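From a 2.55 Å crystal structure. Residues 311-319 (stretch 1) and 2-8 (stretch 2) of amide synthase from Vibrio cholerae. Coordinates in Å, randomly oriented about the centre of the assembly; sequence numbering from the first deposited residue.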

# COMPACT_ATOMS: atom_id res chain seq x y z
N TYR A 311 14.68 4.78 1.80
CA TYR A 311 15.17 5.98 2.50
C TYR A 311 16.68 6.03 2.18
O TYR A 311 17.43 5.10 2.47
CB TYR A 311 14.92 5.87 4.02
CG TYR A 311 14.93 7.19 4.77
CD1 TYR A 311 13.87 8.10 4.67
CD2 TYR A 311 16.01 7.54 5.58
CE1 TYR A 311 13.89 9.32 5.34
CE2 TYR A 311 16.05 8.75 6.25
CZ TYR A 311 15.00 9.64 6.14
OH TYR A 311 15.07 10.85 6.80
N ARG A 312 17.10 7.10 1.54
CA ARG A 312 18.49 7.25 1.14
C ARG A 312 19.51 7.30 2.29
O ARG A 312 19.35 8.03 3.28
CB ARG A 312 18.63 8.51 0.28
CG ARG A 312 18.07 8.35 -1.13
CD ARG A 312 19.21 8.02 -2.05
NE ARG A 312 19.13 6.69 -2.64
CZ ARG A 312 20.20 5.94 -2.88
NH1 ARG A 312 21.41 6.38 -2.57
NH2 ARG A 312 20.05 4.75 -3.44
N ILE A 313 20.57 6.51 2.14
CA ILE A 313 21.62 6.46 3.14
C ILE A 313 22.25 7.85 3.28
O ILE A 313 22.69 8.24 4.35
CB ILE A 313 22.71 5.42 2.76
CG1 ILE A 313 23.72 5.28 3.90
CG2 ILE A 313 23.42 5.84 1.47
CD1 ILE A 313 23.21 4.50 5.10
N GLU A 314 22.28 8.61 2.18
CA GLU A 314 22.84 9.95 2.24
C GLU A 314 22.01 10.75 3.20
O GLU A 314 22.53 11.58 3.96
CB GLU A 314 22.81 10.64 0.86
CG GLU A 314 23.70 10.01 -0.21
CD GLU A 314 23.10 8.77 -0.85
OE1 GLU A 314 21.90 8.51 -0.61
OE2 GLU A 314 23.81 8.07 -1.61
N GLN A 315 20.70 10.50 3.17
CA GLN A 315 19.75 11.18 4.04
C GLN A 315 20.02 10.74 5.47
O GLN A 315 20.05 11.56 6.38
CB GLN A 315 18.30 10.84 3.65
CG GLN A 315 17.25 11.59 4.47
CD GLN A 315 17.40 13.07 4.30
OE1 GLN A 315 17.34 13.58 3.17
NE2 GLN A 315 17.63 13.78 5.39
N ILE A 316 20.20 9.44 5.66
CA ILE A 316 20.52 8.91 6.98
C ILE A 316 21.78 9.65 7.48
O ILE A 316 21.79 10.14 8.60
CB ILE A 316 20.79 7.39 6.96
CG1 ILE A 316 19.53 6.63 6.56
CG2 ILE A 316 21.24 6.92 8.33
CD1 ILE A 316 19.66 5.11 6.65
N GLU A 317 22.81 9.74 6.64
CA GLU A 317 24.03 10.43 7.06
C GLU A 317 23.66 11.79 7.65
O GLU A 317 24.12 12.14 8.75
CB GLU A 317 25.01 10.63 5.89
CG GLU A 317 25.58 9.34 5.28
CD GLU A 317 26.49 9.60 4.08
OE1 GLU A 317 26.26 10.59 3.33
OE2 GLU A 317 27.45 8.81 3.87
N GLN A 318 22.83 12.56 6.94
CA GLN A 318 22.41 13.87 7.44
C GLN A 318 21.67 13.75 8.77
O GLN A 318 21.91 14.52 9.70
CB GLN A 318 21.50 14.59 6.44
CG GLN A 318 22.17 15.21 5.24
CD GLN A 318 21.20 16.06 4.42
OE1 GLN A 318 20.62 17.02 4.94
NE2 GLN A 318 21.00 15.69 3.14
N ASP A 319 20.76 12.78 8.84
CA ASP A 319 19.98 12.57 10.04
C ASP A 319 20.87 12.27 11.24
O ASP A 319 20.58 12.68 12.36
CB ASP A 319 18.98 11.42 9.85
CG ASP A 319 17.84 11.77 8.90
OD1 ASP A 319 17.74 12.93 8.42
OD2 ASP A 319 17.02 10.88 8.64
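Stretch 2, residues 2-8: LLAQKPF

Stretch 2 lies against the first turn of the helix formed by 313-319, where R312 holds the N-cap position. No hydrogen bond crosses between the stretches; the contact rests on packing and buries 293 Å², both sides summed. The nearest CA atoms are those of R312 and A4, 6.9 Å apart.

In stretch 2 the backbone leaves an extended L2 (phi/psi -81/143) and has helical angles from L3 onward. L2 O accepts from Q5 N at 2.6 Å and from K6 N at 3.2 Å, and K6 to F8 are helical. The side chain of Q5 (m, t) points away from stretch 1 at CB and turns back on its own segment: its OE1 accepts from L2 N at 2.9 Å, with an angle of 172°.

L3 supplies the largest covered area, 90 Å². Its t, p rotamer sets CD2 3.6 Å from R312 CB and 3.9 Å from Q315 CB, while its CG lies 3.9 Å from E314 CB. The leucine thus packs on the aliphatic bases of three side chains around the helix start.

R312 has chi1 m, but chi2 (-97°) and chi3 (115°) lie between wells. In this bent conformation NH1 forms a salt bridge with E314 OE1 at 2.9 Å, and one guanidinium face is covered by A4, whose CB is 3.3 Å from R312 CZ. The small methyl fits closely over the planar group.

E314 (m, p) is curled to meet that arginine; its OE2 comes 3.8 Å from P7 CG and 4.2 Å from A4 CA, contacts without hydrogen bonding. Farther along, Q315 (t, p) directs NE2 to D319 OD1 at 3.1 Å, and Y311 OH donates to D319 OD2 at 2.7 Å, both bonds internal to stretch 1.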

# COMPACT_ATOMS: atom_id res chain seq x y z
N LEU A 2 18.61 13.81 -8.22
CA LEU A 2 18.19 13.02 -7.08
C LEU A 2 19.28 12.93 -6.00
O LEU A 2 20.48 12.84 -6.31
CB LEU A 2 17.83 11.60 -7.53
CG LEU A 2 16.61 11.40 -8.42
CD1 LEU A 2 16.58 9.95 -8.91
CD2 LEU A 2 15.35 11.77 -7.62
N LEU A 3 18.87 12.94 -4.74
CA LEU A 3 19.83 12.84 -3.65
C LEU A 3 20.88 11.76 -3.96
O LEU A 3 22.09 11.99 -3.82
CB LEU A 3 19.11 12.50 -2.35
CG LEU A 3 20.00 12.42 -1.12
CD1 LEU A 3 20.73 13.74 -0.90
CD2 LEU A 3 19.13 12.06 0.07
N ALA A 4 20.43 10.59 -4.41
CA ALA A 4 21.34 9.50 -4.73
C ALA A 4 22.39 9.86 -5.81
O ALA A 4 23.44 9.20 -5.90
CB ALA A 4 20.55 8.26 -5.15
N GLN A 5 22.11 10.87 -6.63
CA GLN A 5 23.06 11.28 -7.68
C GLN A 5 24.06 12.33 -7.19
O GLN A 5 25.16 12.43 -7.74
CB GLN A 5 22.32 11.84 -8.92
CG GLN A 5 21.41 10.83 -9.63
CD GLN A 5 20.53 11.47 -10.71
OE1 GLN A 5 19.72 12.34 -10.42
NE2 GLN A 5 20.70 11.03 -11.94
N LYS A 6 23.68 13.10 -6.17
CA LYS A 6 24.54 14.15 -5.63
C LYS A 6 25.97 13.69 -5.29
O LYS A 6 26.95 14.28 -5.75
CB LYS A 6 23.90 14.78 -4.39
CG LYS A 6 22.53 15.44 -4.59
CD LYS A 6 22.63 16.92 -4.95
CE LYS A 6 21.26 17.53 -5.32
NZ LYS A 6 20.26 17.64 -4.21
N PRO A 7 26.13 12.63 -4.48
CA PRO A 7 27.51 12.24 -4.19
C PRO A 7 28.36 11.95 -5.41
O PRO A 7 29.55 12.27 -5.41
CB PRO A 7 27.36 11.05 -3.22
CG PRO A 7 25.99 10.53 -3.49
CD PRO A 7 25.16 11.75 -3.80
N PHE A 8 27.78 11.38 -6.46
CA PHE A 8 28.57 11.11 -7.66
C PHE A 8 28.96 12.43 -8.31
O PHE A 8 30.09 12.61 -8.77
CB PHE A 8 27.79 10.25 -8.68
CG PHE A 8 27.60 8.83 -8.23
CD1 PHE A 8 26.38 8.41 -7.73
CD2 PHE A 8 28.65 7.93 -8.26
CE1 PHE A 8 26.21 7.10 -7.24
CE2 PHE A 8 28.50 6.63 -7.77
CZ PHE A 8 27.27 6.21 -7.26